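Cobalamin biosynthesis protein CobN (Mycobacterium tuberculosis, PDB 7C6O) is the large catalytic subunit of cobaltochelatase, which probably inserts cobalt into the corrin ring during cobalamin biosynthesis. Local coordinates at residues A[41-46]-A[76-81]; A[91-94]-A[99-102]; A[634-639]-A[645-650]; A[653-658]-A[670-675]. All blocks are in the same frame, centred on the assembly; numbering follows the deposited sequence.

Contact 1: A[41-46]-A[76-81]; sequences TVLLLS and TDLLAE
Segments 41-46 and 76-81 come nearest at two places, with the CA atoms of T41 and E81 6.9 Å apart and those of L43 and L78 7.3 Å apart. The helix belongs to a beta-alpha-beta crossover: 72-79 links strand 62-65 to strand 84-89, and in the four-stranded parallel sheet strand 42-46 lies between those two. On this inner strand L43 makes the main apolar contact with the helix. With its CG anti to the backbone N (chi1 176°), the side chain reaches the helix with both methyls. CD2 lies 3.8 Å from L78 CB and CD1 sits only slightly farther from that carbon, so the fork of L43 rests against the root of L78. The same L43 CD2 also meets the methyl L79 CD2 at 3.9 Å, and L43 runs at about a right angle to both helix leucines. L78 continues to A65 and L79 to V85, which spreads the helix over the flanking strands as well. At E81 the contact turns to the backbone carbonyl: T41 CB lies 3.2 Å from E81 O, and a water bridges the two residues, donating to E81 O and hydrogen-bonded to T41 OG1, each at 2.7 Å.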
loop_
_atom_site.group_PDB
_atom_site.type_symbol
_atom_site.label_atom_id
_atom_site.label_comp_id
_atom_site.label_asym_id
_atom_site.label_seq_id
_atom_site.Cartn_x
_atom_site.Cartn_y
_atom_site.Cartn_z
ATOM N N THR A 41 -34.255 1.453 44.952
ATOM C CA THR A 41 -33.131 1.901 44.141
ATOM C C THR A 41 -31.866 1.171 44.575
ATOM O O THR A 41 -31.478 1.235 45.746
ATOM C CB THR A 41 -32.940 3.410 44.265
ATOM O OG1 THR A 41 -34.117 4.081 43.800
ATOM C CG2 THR A 41 -31.749 3.856 43.438
ATOM N N VAL A 42 -31.224 0.490 43.632
ATOM C CA VAL A 42 -29.963 -0.201 43.876
ATOM C C VAL A 42 -28.862 0.573 43.169
ATOM O O VAL A 42 -28.910 0.763 41.947
ATOM C CB VAL A 42 -30.009 -1.660 43.396
ATOM C CG1 VAL A 42 -28.639 -2.307 43.539
ATOM C CG2 VAL A 42 -31.054 -2.438 44.181
ATOM N N LEU A 43 -27.876 1.027 43.935
ATOM C CA LEU A 43 -26.717 1.715 43.382
ATOM C C LEU A 43 -25.637 0.688 43.065
ATOM O O LEU A 43 -25.192 -0.046 43.954
ATOM C CB LEU A 43 -26.198 2.765 44.365
ATOM C CG LEU A 43 -24.917 3.507 43.972
ATOM C CD1 LEU A 43 -25.106 4.263 42.667
ATOM C CD2 LEU A 43 -24.487 4.450 45.084
ATOM N N LEU A 44 -25.225 0.632 41.800
ATOM C CA LEU A 44 -24.169 -0.264 41.342
ATOM C C LEU A 44 -22.918 0.552 41.050
ATOM O O LEU A 44 -22.926 1.402 40.153
ATOM C CB LEU A 44 -24.607 -1.036 40.096
ATOM C CG LEU A 44 -23.544 -1.930 39.453
ATOM C CD1 LEU A 44 -23.081 -2.999 40.437
ATOM C CD2 LEU A 44 -24.078 -2.556 38.174
ATOM N N LEU A 45 -21.852 0.296 41.804
ATOM C CA LEU A 45 -20.556 0.945 41.609
ATOM C C LEU A 45 -19.578 -0.130 41.147
ATOM O O LEU A 45 -19.125 -0.949 41.949
ATOM C CB LEU A 45 -20.076 1.610 42.897
ATOM C CG LEU A 45 -21.015 2.635 43.532
ATOM C CD1 LEU A 45 -20.553 2.991 44.937
ATOM C CD2 LEU A 45 -21.102 3.880 42.657
ATOM N N SER A 46 -19.254 -0.133 39.858
ATOM C CA SER A 46 -18.365 -1.138 39.292
ATOM C C SER A 46 -17.341 -0.476 38.385
ATOM O O SER A 46 -17.672 0.426 37.612
ATOM C CB SER A 46 -19.139 -2.197 38.497
ATOM O OG SER A 46 -18.261 -3.181 37.974
ATOM N N THR A 76 -21.436 10.523 47.489
ATOM C CA THR A 76 -22.422 10.770 48.539
ATOM C C THR A 76 -23.769 11.186 47.960
ATOM O O THR A 76 -24.818 10.835 48.515
ATOM C CB THR A 76 -21.907 11.835 49.511
ATOM O OG1 THR A 76 -21.431 12.967 48.774
ATOM C CG2 THR A 76 -20.777 11.276 50.364
ATOM N N ASP A 77 -23.765 11.928 46.851
ATOM C CA ASP A 77 -25.020 12.259 46.182
ATOM C C ASP A 77 -25.736 11.000 45.706
ATOM O O ASP A 77 -26.952 10.864 45.880
ATOM C CB ASP A 77 -24.762 13.202 45.005
ATOM C CG ASP A 77 -24.552 14.643 45.440
ATOM O OD1 ASP A 77 -24.675 14.933 46.650
ATOM O OD2 ASP A 77 -24.265 15.488 44.564
ATOM N N LEU A 78 -24.996 10.066 45.101
ATOM C CA LEU A 78 -25.606 8.816 44.662
ATOM C C LEU A 78 -26.076 7.979 45.846
ATOM O O LEU A 78 -27.121 7.322 45.772
ATOM C CB LEU A 78 -24.620 8.024 43.806
ATOM C CG LEU A 78 -24.399 8.555 42.392
ATOM C CD1 LEU A 78 -23.187 7.896 41.769
ATOM C CD2 LEU A 78 -25.639 8.307 41.553
ATOM N N LEU A 79 -25.316 7.990 46.946
ATOM C CA LEU A 79 -25.676 7.182 48.107
ATOM C C LEU A 79 -26.983 7.643 48.735
ATOM O O LEU A 79 -27.726 6.827 49.294
ATOM C CB LEU A 79 -24.553 7.220 49.145
ATOM C CG LEU A 79 -23.287 6.432 48.819
ATOM C CD1 LEU A 79 -22.190 6.741 49.825
ATOM C CD2 LEU A 79 -23.588 4.946 48.798
ATOM N N ALA A 80 -27.282 8.942 48.654
ATOM C CA ALA A 80 -28.514 9.460 49.235
ATOM C C ALA A 80 -29.756 8.887 48.568
ATOM O O ALA A 80 -30.833 8.902 49.171
ATOM C CB ALA A 80 -28.532 10.988 49.146
ATOM N N GLU A 81 -29.632 8.378 47.344
ATOM C CA GLU A 81 -30.769 7.850 46.604
ATOM C C GLU A 81 -30.882 6.334 46.676
ATOM O O GLU A 81 -31.812 5.772 46.091
ATOM C CB GLU A 81 -30.685 8.280 45.133
ATOM C CG GLU A 81 -30.678 9.783 44.914
ATOM C CD GLU A 81 -30.686 10.152 43.443
ATOM O OE1 GLU A 81 -30.670 9.230 42.599
ATOM O OE2 GLU A 81 -30.711 11.361 43.132
HETATM O O HOH W 1 -33.932 6.588 44.641
#

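Contact 2: A[91-94]-A[99-102]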
loop_
_atom_site.group_PDB
_atom_site.type_symbol
_atom_site.label_atom_id
_atom_site.label_comp_id
_atom_site.label_asym_id
_atom_site.label_seq_id
_atom_site.Cartn_x
_atom_site.Cartn_y
_atom_site.Cartn_z
ATOM N N GLY A 91 -8.684 -5.712 42.839
ATOM C CA GLY A 91 -7.689 -5.320 43.813
ATOM C C GLY A 91 -8.134 -5.373 45.258
ATOM O O GLY A 91 -7.364 -4.966 46.138
ATOM N N GLY A 92 -9.344 -5.845 45.533
ATOM C CA GLY A 92 -9.790 -5.989 46.901
ATOM C C GLY A 92 -10.111 -4.668 47.584
ATOM O O GLY A 92 -10.240 -3.611 46.968
ATOM N N TYR A 93 -10.222 -4.762 48.911
ATOM C CA TYR A 93 -10.682 -3.639 49.726
ATOM C C TYR A 93 -9.744 -2.441 49.623
ATOM O O TYR A 93 -10.200 -1.295 49.527
ATOM C CB TYR A 93 -10.829 -4.097 51.177
ATOM C CG TYR A 93 -10.951 -2.996 52.209
ATOM C CD1 TYR A 93 -12.092 -2.206 52.285
ATOM C CD2 TYR A 93 -9.936 -2.773 53.134
ATOM C CE1 TYR A 93 -12.210 -1.209 53.241
ATOM C CE2 TYR A 93 -10.043 -1.782 54.091
ATOM C CZ TYR A 93 -11.182 -1.004 54.142
ATOM O OH TYR A 93 -11.287 -0.015 55.097
ATOM N N ARG A 94 -8.431 -2.682 49.633
ATOM C CA ARG A 94 -7.467 -1.588 49.615
ATOM C C ARG A 94 -7.454 -0.817 48.300
ATOM O O ARG A 94 -6.905 0.289 48.263
ATOM C CB ARG A 94 -6.063 -2.122 49.913
ATOM N N GLY A 99 -13.674 4.923 49.142
ATOM C CA GLY A 99 -15.056 4.790 48.712
ATOM C C GLY A 99 -15.808 3.722 49.482
ATOM O O GLY A 99 -16.972 3.910 49.847
ATOM N N ILE A 100 -15.153 2.592 49.750
ATOM C CA ILE A 100 -15.800 1.526 50.510
ATOM C C ILE A 100 -16.096 1.985 51.933
ATOM O O ILE A 100 -17.199 1.764 52.451
ATOM C CB ILE A 100 -14.936 0.253 50.485
ATOM C CG1 ILE A 100 -14.891 -0.330 49.069
ATOM C CG2 ILE A 100 -15.469 -0.770 51.479
ATOM C CD1 ILE A 100 -13.970 -1.530 48.923
ATOM N N ASP A 101 -15.132 2.642 52.585
ATOM C CA ASP A 101 -15.358 3.116 53.949
ATOM C C ASP A 101 -16.515 4.106 54.006
ATOM O O ASP A 101 -17.300 4.100 54.962
ATOM C CB ASP A 101 -14.087 3.754 54.509
ATOM C CG ASP A 101 -13.012 2.734 54.829
ATOM O OD1 ASP A 101 -13.344 1.537 54.957
ATOM O OD2 ASP A 101 -11.834 3.131 54.959
ATOM N N THR A 102 -16.640 4.962 52.987
ATOM C CA THR A 102 -17.731 5.932 52.961
ATOM C C THR A 102 -19.084 5.239 52.854
ATOM O O THR A 102 -20.038 5.610 53.549
ATOM C CB THR A 102 -17.533 6.908 51.800
ATOM O OG1 THR A 102 -16.344 7.679 52.019
ATOM C CG2 THR A 102 -18.725 7.846 51.675
#
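I100 opens the contact from the first turn of helix 97-105, its CB directed at the loop that leaves strand 84-89 and its CA 7.3 Å from that of Y93. This is the strand-to-helix connection at the carboxyl edge of the parallel sheet, where the chain turns back into the next helix. The branched side chain of I100 uses two methyls. CG2 comes to the edge of the Y93 ring, near its plane, 3.7 Å from Y93 CE1. CD1, at the end of the other branch, lies beside the start of the tyrosine side chain and its carbonyl, 3.8 Å from Y93 O and 3.9 Å from Y93 CD1. One residue on, D101 takes the far end of the same ring. Y93 OH donates to D101 OD1 at 2.6 Å and uses the syn lone pair of that oxygen, on the side of OD2, which itself stands 3.2 Å from Y93 OH. The carboxylate is turned 54° from the plane of the ring. Y93 can span both partners because its CG is anti to the backbone N (chi1 165°), which swings the ring past I100 so that its hydroxyl arrives at D101. T102 then faces elsewhere, toward L75 and L79 of helix 72-79. Around the tyrosine, E122 and L123 of helix 121-126 add packing, and R126 makes a cation-pi contact with it. The aromatic ring thus has an apolar partner on its edge and an acceptor at its hydroxyl; the short bond orients the hydroxyl and ties the far end of the ring to the helix, and the carboxylate probably polarises its O-H.

Contact 3: A[634-639]-A[645-650]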
loop_
_atom_site.group_PDB
_atom_site.type_symbol
_atom_site.label_atom_id
_atom_site.label_comp_id
_atom_site.label_asym_id
_atom_site.label_seq_id
_atom_site.Cartn_x
_atom_site.Cartn_y
_atom_site.Cartn_z
ATOM N N ASP A 634 41.087 -5.195 -19.163
ATOM C CA ASP A 634 41.868 -6.406 -18.933
ATOM C C ASP A 634 43.262 -6.278 -19.529
ATOM O O ASP A 634 44.255 -6.660 -18.897
ATOM C CB ASP A 634 41.153 -7.621 -19.522
ATOM C CG ASP A 634 39.837 -7.913 -18.839
ATOM O OD1 ASP A 634 39.615 -7.403 -17.718
ATOM O OD2 ASP A 634 39.025 -8.663 -19.422
ATOM N N GLU A 635 43.357 -5.743 -20.748
ATOM C CA GLU A 635 44.662 -5.536 -21.364
ATOM C C GLU A 635 45.498 -4.550 -20.558
ATOM O O GLU A 635 46.713 -4.729 -20.410
ATOM C CB GLU A 635 44.487 -5.050 -22.803
ATOM C CG GLU A 635 45.788 -4.871 -23.568
ATOM C CD GLU A 635 45.559 -4.540 -25.032
ATOM O OE1 GLU A 635 44.389 -4.549 -25.470
ATOM O OE2 GLU A 635 46.550 -4.272 -25.744
ATOM N N HIS A 636 44.863 -3.506 -20.023
ATOM C CA HIS A 636 45.584 -2.550 -19.188
ATOM C C HIS A 636 46.183 -3.233 -17.965
ATOM O O HIS A 636 47.329 -2.956 -17.587
ATOM C CB HIS A 636 44.651 -1.414 -18.770
ATOM C CG HIS A 636 45.289 -0.411 -17.859
ATOM N ND1 HIS A 636 45.332 -0.570 -16.491
ATOM C CD2 HIS A 636 45.907 0.765 -18.122
ATOM C CE1 HIS A 636 45.952 0.464 -15.950
ATOM N NE2 HIS A 636 46.309 1.289 -16.917
ATOM N N ALA A 637 45.424 -4.132 -17.335
ATOM C CA ALA A 637 45.933 -4.834 -16.162
ATOM C C ALA A 637 47.139 -5.694 -16.517
ATOM O O ALA A 637 48.094 -5.791 -15.738
ATOM C CB ALA A 637 44.827 -5.685 -15.539
ATOM N N SER A 638 47.116 -6.321 -17.696
ATOM C CA SER A 638 48.248 -7.141 -18.113
ATOM C C SER A 638 49.475 -6.284 -18.395
ATOM O O SER A 638 50.592 -6.640 -18.001
ATOM C CB SER A 638 47.872 -7.963 -19.346
ATOM O OG SER A 638 46.769 -8.808 -19.075
ATOM N N VAL A 639 49.286 -5.150 -19.071
ATOM C CA VAL A 639 50.407 -4.264 -19.368
ATOM C C VAL A 639 50.999 -3.703 -18.079
ATOM O O VAL A 639 52.223 -3.591 -17.939
ATOM C CB VAL A 639 49.961 -3.146 -20.329
ATOM C CG1 VAL A 639 51.080 -2.145 -20.540
ATOM C CG2 VAL A 639 49.526 -3.738 -21.660
ATOM N N GLY A 645 55.992 0.268 -19.114
ATOM C CA GLY A 645 56.318 1.335 -20.043
ATOM C C GLY A 645 55.316 1.499 -21.165
ATOM O O GLY A 645 55.217 2.588 -21.738
ATOM N N LYS A 646 54.575 0.441 -21.492
ATOM C CA LYS A 646 53.549 0.485 -22.526
ATOM C C LYS A 646 52.220 1.033 -22.013
ATOM O O LYS A 646 51.306 1.260 -22.815
ATOM C CB LYS A 646 53.373 -0.925 -23.116
ATOM C CG LYS A 646 52.368 -1.053 -24.258
ATOM C CD LYS A 646 52.813 -2.070 -25.295
ATOM C CE LYS A 646 53.576 -1.391 -26.422
ATOM N NZ LYS A 646 52.746 -0.349 -27.092
ATOM N N LEU A 647 52.104 1.279 -20.709
ATOM C CA LEU A 647 50.859 1.801 -20.149
ATOM C C LEU A 647 50.341 3.061 -20.838
ATOM O O LEU A 647 49.120 3.147 -21.046
ATOM C CB LEU A 647 51.029 2.049 -18.642
ATOM C CG LEU A 647 50.883 0.831 -17.727
ATOM C CD1 LEU A 647 51.068 1.227 -16.268
ATOM C CD2 LEU A 647 49.532 0.163 -17.935
ATOM N N PRO A 648 51.164 4.053 -21.208
ATOM C CA PRO A 648 50.601 5.219 -21.915
ATOM C C PRO A 648 49.848 4.866 -23.188
ATOM O O PRO A 648 48.837 5.509 -23.497
ATOM C CB PRO A 648 51.839 6.077 -22.203
ATOM C CG PRO A 648 52.763 5.755 -21.095
ATOM C CD PRO A 648 52.571 4.289 -20.825
ATOM N N ALA A 649 50.303 3.855 -23.932
ATOM C CA ALA A 649 49.641 3.504 -25.184
ATOM C C ALA A 649 48.251 2.928 -24.934
ATOM O O ALA A 649 47.283 3.307 -25.604
ATOM C CB ALA A 649 50.498 2.515 -25.974
ATOM N N ILE A 650 48.131 2.008 -23.975
ATOM C CA ILE A 650 46.822 1.429 -23.693
ATOM C C ILE A 650 45.928 2.443 -22.989
ATOM O O ILE A 650 44.703 2.428 -23.165
ATOM C CB ILE A 650 46.972 0.124 -22.884
ATOM C CG1 ILE A 650 45.614 -0.560 -22.700
ATOM C CG2 ILE A 650 47.630 0.383 -21.539
ATOM C CD1 ILE A 650 44.950 -0.955 -24.004
#
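The imidazole of H636 has a methyl of L647 over one face: CD2 stands 3.4 Å above the ring plane, displaced toward the rim, and makes a CH-pi contact 3.9 Å from the centroid, 27° off the normal. That displacement is toward the NE2–CD2 side, with L647 CD2 3.6 Å from H636 NE2. I650 CG2 meets the same side of the ring obliquely, 3.8 Å from H636 CD2. The polar end is engaged too, since H636 NE2 is hydrogen-bonded to D679 of helix 675-694. The other flat group is the carboxylate of E635, whose extended chain lays its CD 3.8 Å from I650 CD1, so that the methyl packs against the whole carboxylate, carbon and oxygens alike, as an apolar contact with no polar pairing across it. I650 reaches it because its CG1 is anti to the backbone N (chi1 -175°), which sends CD1 across to the first helix. V639 packs nearer the turn. V639 CG1 rests against K646 and L647, 3.6 Å from the amide L647 N and 3.7 Å from K646 CB, and also packs on L647 CD2 at 3.8 Å. Beyond its CB, the K646 side chain bends away from V639. The pairing of H636 with I650 and of V639 with L647 shows two antiparallel helices, 624-642 and 647-660, joined by a short turn into a helical hairpin. Helix 675-694 covers its flank, with D679 touching L647 and L682 touching H636, while D634 on the first helix makes a salt bridge to R750.

Contact 4: A[653-658]-A[670-675]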
loop_
_atom_site.group_PDB
_atom_site.type_symbol
_atom_site.label_atom_id
_atom_site.label_comp_id
_atom_site.label_asym_id
_atom_site.label_seq_id
_atom_site.Cartn_x
_atom_site.Cartn_y
_atom_site.Cartn_z
ATOM N N GLN A 653 44.307 4.355 -25.773
ATOM C CA GLN A 653 43.216 3.577 -26.358
ATOM C C GLN A 653 41.963 3.652 -25.499
ATOM O O GLN A 653 40.849 3.800 -26.021
ATOM C CB GLN A 653 43.632 2.118 -26.532
ATOM C CG GLN A 653 44.659 1.857 -27.613
ATOM C CD GLN A 653 44.921 0.373 -27.791
ATOM O OE1 GLN A 653 44.009 -0.399 -28.088
ATOM N NE2 GLN A 653 46.168 -0.037 -27.589
ATOM N N ILE A 654 42.125 3.537 -24.181
ATOM C CA ILE A 654 40.977 3.569 -23.279
ATOM C C ILE A 654 40.337 4.950 -23.279
ATOM O O ILE A 654 39.107 5.078 -23.317
ATOM C CB ILE A 654 41.404 3.133 -21.865
ATOM C CG1 ILE A 654 41.757 1.642 -21.855
ATOM C CG2 ILE A 654 40.312 3.443 -20.845
ATOM C CD1 ILE A 654 42.327 1.152 -20.533
ATOM N N TRP A 655 41.157 6.006 -23.249
ATOM C CA TRP A 655 40.605 7.357 -23.243
ATOM C C TRP A 655 39.900 7.670 -24.555
ATOM O O TRP A 655 38.841 8.308 -24.562
ATOM C CB TRP A 655 41.702 8.384 -22.967
ATOM C CG TRP A 655 41.148 9.754 -22.761
ATOM C CD1 TRP A 655 41.349 10.850 -23.547
ATOM C CD2 TRP A 655 40.263 10.166 -21.715
ATOM N NE1 TRP A 655 40.655 11.924 -23.046
ATOM C CE2 TRP A 655 39.979 11.529 -21.922
ATOM C CE3 TRP A 655 39.689 9.516 -20.619
ATOM C CZ2 TRP A 655 39.146 12.252 -21.075
ATOM C CZ3 TRP A 655 38.862 10.238 -19.777
ATOM C CH2 TRP A 655 38.602 11.592 -20.009
ATOM N N THR A 656 40.475 7.227 -25.676
ATOM C CA THR A 656 39.815 7.389 -26.967
ATOM C C THR A 656 38.446 6.718 -26.968
ATOM O O THR A 656 37.456 7.305 -27.416
ATOM C CB THR A 656 40.699 6.819 -28.077
ATOM O OG1 THR A 656 41.837 7.670 -28.267
ATOM C CG2 THR A 656 39.922 6.705 -29.382
ATOM N N LEU A 657 38.370 5.490 -26.451
ATOM C CA LEU A 657 37.091 4.787 -26.400
ATOM C C LEU A 657 36.103 5.504 -25.486
ATOM O O LEU A 657 34.939 5.703 -25.851
ATOM C CB LEU A 657 37.301 3.345 -25.938
ATOM C CG LEU A 657 36.025 2.525 -25.723
ATOM C CD1 LEU A 657 35.149 2.524 -26.973
ATOM C CD2 LEU A 657 36.376 1.106 -25.317
ATOM N N ILE A 658 36.555 5.901 -24.294
ATOM C CA ILE A 658 35.681 6.587 -23.341
ATOM C C ILE A 658 35.111 7.859 -23.959
ATOM O O ILE A 658 33.908 8.131 -23.865
ATOM C CB ILE A 658 36.442 6.882 -22.035
ATOM C CG1 ILE A 658 36.635 5.595 -21.226
ATOM C CG2 ILE A 658 35.714 7.935 -21.203
ATOM C CD1 ILE A 658 37.485 5.767 -19.975
ATOM N N THR A 670 35.193 15.685 -16.628
ATOM C CA THR A 670 35.209 16.923 -17.398
ATOM C C THR A 670 36.482 17.089 -18.215
ATOM O O THR A 670 36.504 17.901 -19.146
ATOM C CB THR A 670 35.045 18.127 -16.467
ATOM O OG1 THR A 670 36.107 18.132 -15.503
ATOM C CG2 THR A 670 33.707 18.068 -15.744
ATOM N N GLU A 671 37.534 16.345 -17.888
ATOM C CA GLU A 671 38.808 16.454 -18.584
ATOM C C GLU A 671 39.547 15.133 -18.432
ATOM O O GLU A 671 39.173 14.279 -17.624
ATOM C CB GLU A 671 39.649 17.610 -18.033
ATOM C CG GLU A 671 40.146 17.372 -16.614
ATOM C CD GLU A 671 40.984 18.517 -16.080
ATOM O OE1 GLU A 671 40.669 19.684 -16.393
ATOM O OE2 GLU A 671 41.960 18.246 -15.347
ATOM N N ARG A 672 40.609 14.983 -19.210
ATOM C CA ARG A 672 41.447 13.797 -19.095
ATOM C C ARG A 672 42.275 13.873 -17.818
ATOM O O ARG A 672 42.886 14.912 -17.543
ATOM C CB ARG A 672 42.365 13.664 -20.303
ATOM C CG ARG A 672 43.124 12.346 -20.363
ATOM C CD ARG A 672 44.179 12.382 -21.448
ATOM N NE ARG A 672 44.708 11.058 -21.760
ATOM C CZ ARG A 672 45.714 10.478 -21.112
ATOM N NH1 ARG A 672 46.128 9.273 -21.475
ATOM N NH2 ARG A 672 46.305 11.100 -20.099
ATOM N N PRO A 673 42.320 12.811 -17.017
ATOM C CA PRO A 673 43.175 12.830 -15.827
ATOM C C PRO A 673 44.640 12.940 -16.216
ATOM O O PRO A 673 45.041 12.566 -17.321
ATOM C CB PRO A 673 42.878 11.485 -15.149
ATOM C CG PRO A 673 41.564 11.040 -15.725
ATOM C CD PRO A 673 41.545 11.564 -17.125
ATOM N N GLU A 674 45.440 13.480 -15.298
ATOM C CA GLU A 674 46.883 13.448 -15.478
ATOM C C GLU A 674 47.359 12.005 -15.576
ATOM O O GLU A 674 46.715 11.075 -15.084
ATOM C CB GLU A 674 47.598 14.149 -14.324
ATOM C CG GLU A 674 47.723 15.653 -14.462
ATOM C CD GLU A 674 48.518 16.262 -13.321
ATOM O OE1 GLU A 674 49.732 16.504 -13.495
ATOM O OE2 GLU A 674 47.928 16.478 -12.242
ATOM N N GLU A 675 48.517 11.829 -16.212
ATOM C CA GLU A 675 49.008 10.484 -16.493
ATOM C C GLU A 675 49.208 9.683 -15.210
ATOM O O GLU A 675 48.911 8.483 -15.170
ATOM C CB GLU A 675 50.306 10.565 -17.294
ATOM C CG GLU A 675 50.670 9.285 -18.031
ATOM C CD GLU A 675 49.729 8.967 -19.188
ATOM O OE1 GLU A 675 49.851 7.861 -19.753
ATOM O OE2 GLU A 675 48.877 9.815 -19.539
#
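R672 lies across the indole of W655, and its chain can be followed atom by atom from the backbone outward. Even the CA is close, 3.4 Å from W655 CZ2. CB sits beside the seam of the two rings, 3.6 Å from W655 CE2. CG is over the five-membered ring, 3.6 Å from its centroid and 12° off the normal, a CH-pi contact. The chain stays extended from CG, itself anti to the backbone N (chi1 -171°), and so keeps to the surface of the indole: CD passes W655 CD1 at 3.8 Å and R672 NE comes near W655 CD1 and W655 CG. Beyond NE the guanidinium stands up, its plane 75° from that of the indole, and CZ is distant enough that any cation-pi attraction is weak at most. Its tip turns back to its own segment, where R672 NH2 makes a salt bridge to E675 OE2 at 2.9 Å, while a longer bond from NH1 to the same oxygen is weak. P673 CD joins R672 over this face of the tryptophan, 4.0 Å from W655 CZ3. The other oxygen of E675 pairs with R651, and F678 of helix 675-694 touches both W655 and R672. The contact is therefore carried by the aliphatic stem of an arginine on an aromatic face, and the charge is answered by the neighbouring carboxylate, which probably helps to hold the stem flat on the indole.

In the fold
From the N terminus, contact 1 closes a loop of 29 residues, bringing helix 72-79 onto the first strand of the parallel sheet. Contact 2 follows it as a much shorter loop, tying the exit of strand 84-89 to helix 97-105; the two touch where L79 and T76 meet T102, so neighbouring helices are joined. Far along the chain and across its centre, about 93 Å from contact 2 between centres, contact 3 shuts a helical hairpin. Contact 4 then returns the loop before helix 675-694 to the second hairpin helix, 647-660, which it shares with contact 3. All four lie in series, none nested or crossing, as one pair at each end of the molecule.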